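Local coordinates for programmed cell death 6-interacting protein (Homo sapiens, PDB 5WA1), which takes part in endocytosis, multivesicular body biogenesis, membrane repair and cytokinesis as a class E VPS protein, and is represented here by its Bro1 domain, at residues A[36-41]-A[110-114]; A[275-279]-A[321-325]; A[206-211]-A[247-252]; A[80-86]-A[151-155]. All blocks are in the same frame, centred on the assembly; numbering follows the deposited sequence.

Contact 1. Residues A[36-41]-A[110-114]; sequences VDLAKP and ICLTF
Pro41, Leu112 and Val36 carry most of this contact, which buries 324 Å² in all. Residues 110-114 run extended and irregular, becoming strand at Phe114. Residues 36-38 are loop, and the chain is helical by Lys40 and Pro41. The two segments run in opposite directions: the CA atoms of Val36 and Phe114 are 7.1 Å apart, those of Pro41 and Ile110 6.0 Å. Pro41 points toward the other segment. Its CG lies 3.6 Å from Cys111 O and 3.9 Å from Leu112 CD2, and its CB lies 4.0 Å from Ile110 CG2. Leu112 has chi1 at -104°, between wells, and chi2 t. This lets its CD2 reach Val36 CG1 at 3.6 Å, while its CD1 meets Leu38 CD2 at 3.7 Å. Val36, chi1 t, also sets CG2 3.5 Å from Thr113 O. Leu38 CD2 touches the edge of the Phe114 ring, 3.8 Å from CE1. The side chains meet through apolar contacts, with some carbons against backbone carbonyls, and the backbones do not pair as strands. Asp37 faces away and caps the helix start: its OD1 accepts a weak hydrogen bond from Ala39 N at 3.2 Å. Leu38 rests on Leu67 of helix 56-75, and the Phe114 backbone hydrogen-bonds with that of Leu134. This is an apolar seam of the Bro1 domain, where the capped start of helix 39-49 packs on the lead-in to a two-stranded antiparallel sheet.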
# COMPACT_ATOMS: atom_id res chain seq x y z
N VAL A 36 -12.80 11.35 21.89
CA VAL A 36 -14.15 10.91 22.25
C VAL A 36 -14.09 10.11 23.55
O VAL A 36 -13.20 9.26 23.72
CB VAL A 36 -14.79 10.09 21.12
CG1 VAL A 36 -16.01 9.34 21.62
CG2 VAL A 36 -15.17 11.00 19.96
N ASP A 37 -15.03 10.36 24.45
CA ASP A 37 -15.15 9.60 25.69
C ASP A 37 -15.95 8.33 25.41
O ASP A 37 -17.18 8.31 25.49
CB ASP A 37 -15.80 10.43 26.79
CG ASP A 37 -15.99 9.64 28.08
OD1 ASP A 37 -15.30 8.62 28.26
OD2 ASP A 37 -16.84 10.04 28.91
N LEU A 38 -15.24 7.25 25.07
CA LEU A 38 -15.91 5.98 24.80
C LEU A 38 -16.53 5.39 26.06
O LEU A 38 -17.51 4.65 25.97
CB LEU A 38 -14.92 4.98 24.21
CG LEU A 38 -14.58 5.12 22.73
CD1 LEU A 38 -13.81 3.88 22.26
CD2 LEU A 38 -15.84 5.34 21.92
N ALA A 39 -15.98 5.70 27.23
CA ALA A 39 -16.37 5.01 28.45
C ALA A 39 -17.82 5.32 28.82
O ALA A 39 -18.65 4.41 28.93
CB ALA A 39 -15.42 5.39 29.59
N LYS A 40 -18.14 6.60 28.99
CA LYS A 40 -19.43 7.01 29.54
C LYS A 40 -20.64 6.39 28.83
O LYS A 40 -21.51 5.83 29.52
CB LYS A 40 -19.51 8.54 29.54
CG LYS A 40 -20.50 9.11 30.55
CD LYS A 40 -20.37 10.63 30.64
CE LYS A 40 -21.06 11.17 31.89
NZ LYS A 40 -20.43 10.66 33.14
N PRO A 41 -20.77 6.45 27.50
CA PRO A 41 -21.96 5.86 26.86
C PRO A 41 -22.02 4.35 26.97
O PRO A 41 -23.11 3.78 26.82
CB PRO A 41 -21.84 6.31 25.40
CG PRO A 41 -20.82 7.40 25.39
CD PRO A 41 -19.88 7.06 26.50
N ILE A 110 -27.25 4.09 22.02
CA ILE A 110 -25.94 4.48 22.52
C ILE A 110 -25.48 5.66 21.67
O ILE A 110 -25.19 5.50 20.48
CB ILE A 110 -24.93 3.32 22.46
CG1 ILE A 110 -25.25 2.25 23.52
CG2 ILE A 110 -23.52 3.82 22.69
CD1 ILE A 110 -26.22 1.19 23.07
N CYS A 111 -25.44 6.84 22.28
CA CYS A 111 -25.05 8.06 21.56
C CYS A 111 -23.53 8.16 21.57
O CYS A 111 -22.92 8.45 22.61
CB CYS A 111 -25.70 9.29 22.19
SG CYS A 111 -25.45 9.50 23.97
N LEU A 112 -22.92 7.91 20.42
CA LEU A 112 -21.48 8.00 20.24
C LEU A 112 -21.24 8.59 18.86
O LEU A 112 -21.66 8.01 17.87
CB LEU A 112 -20.82 6.63 20.34
CG LEU A 112 -20.06 6.25 21.62
CD1 LEU A 112 -19.47 4.87 21.46
CD2 LEU A 112 -18.98 7.27 21.91
N THR A 113 -20.58 9.75 18.80
CA THR A 113 -20.32 10.43 17.53
C THR A 113 -18.82 10.53 17.30
O THR A 113 -18.09 11.16 18.07
CB THR A 113 -20.95 11.82 17.50
OG1 THR A 113 -22.38 11.68 17.48
CG2 THR A 113 -20.51 12.57 16.26
N PHE A 114 -18.36 9.92 16.21
CA PHE A 114 -16.96 9.98 15.83
C PHE A 114 -16.80 11.02 14.73
O PHE A 114 -17.55 11.02 13.75
CB PHE A 114 -16.46 8.62 15.35
CG PHE A 114 -16.77 7.50 16.30
CD1 PHE A 114 -15.97 7.27 17.41
CD2 PHE A 114 -17.87 6.68 16.09
CE1 PHE A 114 -16.26 6.23 18.29
CE2 PHE A 114 -18.17 5.65 16.96
CZ PHE A 114 -17.36 5.42 18.06

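Contact 2. Residues A[275-279]-A[321-325]; sequences ANAEY and FSDKI
This is an aromatic helix-helix contact in the helical part of the Bro1 domain, between helix 262-287 and helix 319-340. It lies within the region that interacts with CHMP4 proteins. The short helical segments run roughly parallel, with axes 12.0 Å apart at closest approach and a signed crossing angle of 28°. CA atoms are 9.0 Å apart for Asn276 and Phe321, and 7.3 Å for Tyr279 and Ile325. Tyr279 and Phe321, both chi1 t, bridge this wide gap with a T-shaped stack. The edge of Phe321 meets the face of Tyr279, with ring centroids 5.8 Å apart and planes at 87°. Phe321 CE2 also touches Ala275 CB at 3.9 Å. Tyr279 CD1 lies 4.2 Å from Ile325 CG1, and its OH is 3.3 Å from Lys324 CD. Ile305 of helix 291-311 touches both Ala275 and Phe321. The two segments are thus joined by ring packing and apolar contact, not by direct hydrogen bonds, and large side chains make up for the wide axis spacing.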
# COMPACT_ATOMS: atom_id res chain seq x y z
N ALA A 275 11.35 -0.20 -18.46
CA ALA A 275 12.76 -0.15 -18.81
C ALA A 275 13.56 -1.23 -18.09
O ALA A 275 14.48 -1.83 -18.68
CB ALA A 275 13.33 1.24 -18.51
N ASN A 276 13.26 -1.49 -16.82
CA ASN A 276 13.92 -2.58 -16.11
C ASN A 276 13.62 -3.92 -16.76
O ASN A 276 14.50 -4.79 -16.86
CB ASN A 276 13.50 -2.62 -14.64
CG ASN A 276 14.20 -1.59 -13.82
OD1 ASN A 276 13.56 -0.77 -13.15
ND2 ASN A 276 15.51 -1.64 -13.81
N ALA A 277 12.37 -4.12 -17.18
CA ALA A 277 12.01 -5.37 -17.85
C ALA A 277 12.81 -5.53 -19.15
O ALA A 277 13.35 -6.60 -19.43
CB ALA A 277 10.51 -5.38 -18.15
N GLU A 278 12.88 -4.47 -19.95
CA GLU A 278 13.63 -4.55 -21.22
C GLU A 278 15.12 -4.73 -20.98
O GLU A 278 15.80 -5.43 -21.73
CB GLU A 278 13.38 -3.30 -22.05
CG GLU A 278 11.98 -3.17 -22.64
CD GLU A 278 11.70 -4.17 -23.77
OE1 GLU A 278 12.54 -5.07 -24.02
OE2 GLU A 278 10.63 -4.05 -24.41
N TYR A 279 15.65 -4.08 -19.94
CA TYR A 279 17.07 -4.19 -19.65
C TYR A 279 17.44 -5.61 -19.27
O TYR A 279 18.41 -6.17 -19.78
CB TYR A 279 17.47 -3.21 -18.55
CG TYR A 279 18.90 -3.36 -18.11
CD1 TYR A 279 19.94 -2.91 -18.91
CD2 TYR A 279 19.22 -3.97 -16.90
CE1 TYR A 279 21.26 -3.05 -18.52
CE2 TYR A 279 20.53 -4.12 -16.50
CZ TYR A 279 21.55 -3.66 -17.32
OH TYR A 279 22.85 -3.79 -16.92
N PHE A 321 21.05 4.45 -13.79
CA PHE A 321 20.42 3.50 -14.70
C PHE A 321 20.60 3.91 -16.15
O PHE A 321 20.87 3.07 -17.02
CB PHE A 321 18.94 3.38 -14.35
CG PHE A 321 18.23 2.23 -15.00
CD1 PHE A 321 18.92 1.10 -15.40
CD2 PHE A 321 16.87 2.29 -15.21
CE1 PHE A 321 18.25 0.04 -16.00
CE2 PHE A 321 16.19 1.24 -15.81
CZ PHE A 321 16.88 0.12 -16.20
N SER A 322 20.48 5.22 -16.43
CA SER A 322 20.63 5.71 -17.79
C SER A 322 22.03 5.44 -18.33
O SER A 322 22.19 5.01 -19.48
CB SER A 322 20.33 7.21 -17.83
OG SER A 322 20.26 7.67 -19.16
N ASP A 323 23.06 5.67 -17.51
CA ASP A 323 24.44 5.41 -17.91
C ASP A 323 24.69 3.93 -18.12
O ASP A 323 25.43 3.54 -19.04
CB ASP A 323 25.40 5.96 -16.85
CG ASP A 323 25.31 7.46 -16.71
OD1 ASP A 323 24.82 8.12 -17.65
OD2 ASP A 323 25.74 7.98 -15.65
N LYS A 324 24.11 3.08 -17.27
CA LYS A 324 24.26 1.64 -17.43
C LYS A 324 23.68 1.18 -18.77
O LYS A 324 24.31 0.41 -19.50
CB LYS A 324 23.59 0.91 -16.27
CG LYS A 324 23.76 -0.59 -16.28
CD LYS A 324 23.30 -1.22 -14.97
CE LYS A 324 21.82 -1.01 -14.72
NZ LYS A 324 21.39 -1.54 -13.40
N ILE A 325 22.49 1.66 -19.10
CA ILE A 325 21.84 1.30 -20.36
C ILE A 325 22.69 1.75 -21.54
O ILE A 325 22.95 0.99 -22.48
CB ILE A 325 20.43 1.90 -20.43
CG1 ILE A 325 19.52 1.26 -19.39
CG2 ILE A 325 19.84 1.75 -21.84
CD1 ILE A 325 18.20 2.04 -19.20

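Contact 3. Residues A[206-211]-A[247-252]; sequences GTLSLI and DAFKQC
Leu210 lies over Ala248, with its CG 3.9 Å from Ala248 CB. Its chi1 is t and chi2 p, which brings CD2 to 3.4 Å from Ala248 N, 3.5 Å from Asp247 CB and 3.5 Å from Gln251 NE2. Small Ala248 allows the close approach: the CA atoms of Leu210 and Ala248 are 5.9 Å apart. Both segments are helical. Their axes come within 9.2 Å and run nearly antiparallel, with a signed crossing angle of -153°. Ile211 CG1 adds an apolar contact to Ala248 CB at 4.0 Å. Toward the other end the contact turns polar. Thr207, chi1 m, donates from OG1 to Gln251 OE1 at 2.8 Å. Thr207 OG1 also hydrogen-bonds to Asp203 O in its own helix. Gln251 reaches across with chi1 m and chi2 t. One water donates to both Thr207 OG1 at 3.1 Å and Gln251 O at 3.2 Å, giving a second, bridged link. Thr207 CG2 packs on Cys252 SG at 3.8 Å. Helix 262-287 covers the adjoining side, where Leu266 touches Ala248 and Phe263 touches Cys252. On the 206-211 helix, Leu208 faces away and packs on Phe181 of helix 164-191. The sequential helices 202-226 and 231-252 thus form an antiparallel helical hairpin, the repeating unit of TPR-like helical arrays, in keeping with the TPR clan to which the BRO1-like domain belongs.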
# COMPACT_ATOMS: atom_id res chain seq x y z
N GLY A 206 -9.75 2.22 -3.51
CA GLY A 206 -9.40 1.27 -4.56
C GLY A 206 -8.10 1.64 -5.26
O GLY A 206 -7.28 0.77 -5.56
N THR A 207 -7.90 2.93 -5.52
CA THR A 207 -6.65 3.34 -6.16
C THR A 207 -5.47 3.19 -5.20
O THR A 207 -4.40 2.70 -5.59
CB THR A 207 -6.74 4.78 -6.67
OG1 THR A 207 -7.72 4.84 -7.72
CG2 THR A 207 -5.40 5.25 -7.23
N LEU A 208 -5.64 3.58 -3.94
CA LEU A 208 -4.59 3.37 -2.95
C LEU A 208 -4.25 1.89 -2.82
O LEU A 208 -3.09 1.53 -2.64
CB LEU A 208 -5.02 3.92 -1.59
CG LEU A 208 -5.20 5.44 -1.52
CD1 LEU A 208 -5.80 5.85 -0.18
CD2 LEU A 208 -3.86 6.12 -1.74
N SER A 209 -5.26 1.02 -2.88
CA SER A 209 -4.99 -0.41 -2.79
C SER A 209 -4.08 -0.86 -3.93
O SER A 209 -3.14 -1.64 -3.73
CB SER A 209 -6.30 -1.19 -2.82
OG SER A 209 -6.06 -2.59 -2.81
N LEU A 210 -4.35 -0.39 -5.15
CA LEU A 210 -3.51 -0.75 -6.28
C LEU A 210 -2.11 -0.16 -6.17
O LEU A 210 -1.12 -0.82 -6.53
CB LEU A 210 -4.19 -0.31 -7.57
CG LEU A 210 -3.47 -0.63 -8.87
CD1 LEU A 210 -3.04 -2.10 -8.91
CD2 LEU A 210 -4.39 -0.29 -10.02
N ILE A 211 -1.98 1.07 -5.68
CA ILE A 211 -0.66 1.66 -5.51
C ILE A 211 0.19 0.82 -4.55
O ILE A 211 1.37 0.56 -4.80
CB ILE A 211 -0.78 3.12 -5.01
CG1 ILE A 211 -1.40 4.00 -6.08
CG2 ILE A 211 0.59 3.64 -4.56
CD1 ILE A 211 -1.78 5.40 -5.59
N ASP A 247 -1.83 0.64 -14.34
CA ASP A 247 -3.23 0.63 -13.94
C ASP A 247 -3.50 1.71 -12.90
O ASP A 247 -4.53 2.39 -12.95
CB ASP A 247 -3.62 -0.75 -13.40
CG ASP A 247 -3.77 -1.79 -14.49
OD1 ASP A 247 -3.79 -1.43 -15.69
OD2 ASP A 247 -3.88 -2.99 -14.15
N ALA A 248 -2.59 1.87 -11.94
CA ALA A 248 -2.78 2.87 -10.89
C ALA A 248 -2.78 4.29 -11.46
O ALA A 248 -3.66 5.09 -11.11
CB ALA A 248 -1.69 2.72 -9.83
N PHE A 249 -1.81 4.63 -12.31
CA PHE A 249 -1.77 6.00 -12.80
C PHE A 249 -2.96 6.29 -13.72
O PHE A 249 -3.47 7.41 -13.73
CB PHE A 249 -0.41 6.30 -13.45
CG PHE A 249 -0.39 6.26 -14.95
CD1 PHE A 249 -0.78 7.36 -15.70
CD2 PHE A 249 0.10 5.15 -15.62
CE1 PHE A 249 -0.75 7.34 -17.08
CE2 PHE A 249 0.15 5.12 -17.02
CZ PHE A 249 -0.28 6.21 -17.75
N LYS A 250 -3.46 5.27 -14.43
CA LYS A 250 -4.65 5.48 -15.24
C LYS A 250 -5.87 5.80 -14.39
O LYS A 250 -6.75 6.55 -14.83
CB LYS A 250 -4.91 4.26 -16.13
CG LYS A 250 -3.94 4.15 -17.29
CD LYS A 250 -4.10 2.84 -18.06
CE LYS A 250 -3.06 2.71 -19.18
NZ LYS A 250 -1.64 2.62 -18.69
N GLN A 251 -5.95 5.27 -13.17
CA GLN A 251 -7.06 5.64 -12.28
C GLN A 251 -6.90 7.05 -11.72
O GLN A 251 -7.88 7.63 -11.25
CB GLN A 251 -7.19 4.64 -11.13
CG GLN A 251 -7.51 3.23 -11.60
CD GLN A 251 -7.50 2.24 -10.46
OE1 GLN A 251 -7.39 2.61 -9.30
NE2 GLN A 251 -7.61 0.96 -10.80
N CYS A 252 -5.69 7.61 -11.76
CA CYS A 252 -5.43 8.97 -11.31
C CYS A 252 -5.50 9.99 -12.43
O CYS A 252 -5.45 11.19 -12.14
CB CYS A 252 -4.05 9.08 -10.68
SG CYS A 252 -3.85 8.06 -9.27
O HOH W 1 -8.53 7.76 -8.08

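Contact 4. Residues A[80-86]-A[151-155]; sequences DKHEGAL and LASQI
Residues 80-82 form a turn and helix 83-86 follows it; residues 151-155 are helix throughout. Lys81 is the centre of an inverse gamma turn, closed by a weak hydrogen bond from His82 N to Asp80 O at 2.9 Å. His82 is at the N-cap position. The CA atoms of Lys81 and Ile155 are 5.7 Å apart, and those of Leu86 and Leu151 6.6 Å. Together the segments bury 369 Å². Leu151, chi1 t and chi2 p, points toward the turn and the new helix. Its CD2 meets Leu86 N at 3.6 Å, and Leu86 CB and Ala85 CB at 4.0 Å each. Its CD1 lies 4.2 Å from Lys81 CG. Ile155, chi1 m and chi2 t, sends CG1 to 3.5 Å from Lys81 O. Its CD1 lies 3.7 Å from His82 O and 4.0 Å from Leu86 CB. Leu86, chi1 t and chi2 p, also touches Ala152, with CD2 and CB 4.3 Å apart. The aliphatic part of Lys81 crosses the helix surface, so that CE is 3.1 Å from Gln154 OE1. Gln154 NE2 bonds to Val28 O, on the N-terminal stretch. His173 of helix 164-191 touches Leu86, Ala152 and Ile155. Here the turn before helix 83-97 and the first residues of that helix pack against the side of helix 137-157, a helix-helix junction in the mainly helical Bro1 domain.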
# COMPACT_ATOMS: atom_id res chain seq x y z
N ASP A 80 5.18 7.98 16.12
CA ASP A 80 5.70 6.62 16.12
C ASP A 80 5.48 5.66 14.95
O ASP A 80 4.64 4.76 15.02
CB ASP A 80 5.16 5.84 17.33
CG ASP A 80 6.25 5.20 18.15
OD1 ASP A 80 7.35 4.98 17.61
OD2 ASP A 80 6.00 4.91 19.34
N LYS A 81 6.25 5.83 13.88
CA LYS A 81 6.27 4.88 12.77
C LYS A 81 6.95 3.53 13.01
O LYS A 81 7.76 3.07 12.21
CB LYS A 81 6.86 5.56 11.54
CG LYS A 81 6.05 6.73 11.02
CD LYS A 81 6.63 7.22 9.71
CE LYS A 81 6.42 8.71 9.54
NZ LYS A 81 6.94 9.48 10.71
N HIS A 82 6.64 2.89 14.13
CA HIS A 82 7.18 1.58 14.45
C HIS A 82 6.03 0.62 14.72
O HIS A 82 4.85 1.01 14.72
CB HIS A 82 8.16 1.65 15.65
CG HIS A 82 7.53 1.42 16.99
ND1 HIS A 82 6.59 2.26 17.53
CD2 HIS A 82 7.74 0.45 17.91
CE1 HIS A 82 6.23 1.81 18.72
NE2 HIS A 82 6.92 0.71 18.97
N GLU A 83 6.38 -0.65 14.92
CA GLU A 83 5.37 -1.70 15.00
C GLU A 83 4.47 -1.55 16.22
O GLU A 83 3.29 -1.93 16.16
CB GLU A 83 6.06 -3.07 15.01
CG GLU A 83 5.11 -4.25 14.89
CD GLU A 83 5.83 -5.58 14.94
OE1 GLU A 83 7.08 -5.59 15.07
OE2 GLU A 83 5.16 -6.63 14.86
N GLY A 84 4.99 -1.00 17.32
CA GLY A 84 4.16 -0.80 18.50
C GLY A 84 2.97 0.10 18.24
O GLY A 84 1.85 -0.19 18.66
N ALA A 85 3.19 1.21 17.53
CA ALA A 85 2.08 2.07 17.16
C ALA A 85 1.12 1.37 16.20
O ALA A 85 -0.10 1.53 16.32
CB ALA A 85 2.59 3.37 16.55
N LEU A 86 1.66 0.61 15.24
CA LEU A 86 0.79 -0.12 14.32
C LEU A 86 0.00 -1.20 15.06
O LEU A 86 -1.21 -1.34 14.86
CB LEU A 86 1.60 -0.74 13.17
CG LEU A 86 0.75 -1.52 12.17
CD1 LEU A 86 -0.34 -0.63 11.58
CD2 LEU A 86 1.59 -2.13 11.04
N LEU A 151 -0.53 3.92 8.13
CA LEU A 151 0.68 3.77 8.94
C LEU A 151 1.54 2.62 8.42
O LEU A 151 2.77 2.74 8.37
CB LEU A 151 0.31 3.58 10.42
CG LEU A 151 1.50 3.48 11.37
CD1 LEU A 151 2.34 4.75 11.32
CD2 LEU A 151 1.08 3.19 12.81
N ALA A 152 0.91 1.52 7.98
CA ALA A 152 1.68 0.43 7.39
C ALA A 152 2.41 0.89 6.13
O ALA A 152 3.56 0.48 5.89
CB ALA A 152 0.76 -0.75 7.06
N SER A 153 1.77 1.73 5.31
CA SER A 153 2.44 2.24 4.12
C SER A 153 3.62 3.13 4.50
O SER A 153 4.64 3.13 3.81
CB SER A 153 1.45 3.02 3.24
OG SER A 153 1.27 4.35 3.72
N GLN A 154 3.50 3.88 5.60
CA GLN A 154 4.61 4.73 6.02
C GLN A 154 5.76 3.91 6.57
O GLN A 154 6.93 4.22 6.32
CB GLN A 154 4.13 5.74 7.07
CG GLN A 154 3.09 6.72 6.53
CD GLN A 154 2.77 7.81 7.54
OE1 GLN A 154 3.61 8.17 8.35
NE2 GLN A 154 1.54 8.33 7.49
N ILE A 155 5.46 2.86 7.34
CA ILE A 155 6.50 1.97 7.84
C ILE A 155 7.21 1.28 6.69
O ILE A 155 8.44 1.15 6.67
CB ILE A 155 5.90 0.96 8.84
CG1 ILE A 155 5.40 1.68 10.09
CG2 ILE A 155 6.92 -0.13 9.17
CD1 ILE A 155 4.55 0.82 11.04

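In the fold
The chain enters contact 1 at residues 36-41, which lead into and begin helix 39-49. It passes through helix 56-75 to residues 80-86, opening contact 4. Residues 110-114 then close contact 1 and residues 151-155 close contact 4, so these two loops cross. Together they tie the early helices to the small sheet and to helix 137-157. Contacts 3 and 2 follow in series. Contact 3 closes the shortest of the four loops, a helical hairpin between helices 202-226 and 231-252. Contact 2 then joins helix 262-287 to helix 319-340. The centres of contacts 3 and 4 are 22 Å apart. Contacts 1 and 2, 56 Å apart between centres, lie on opposite sides of the chain's centre.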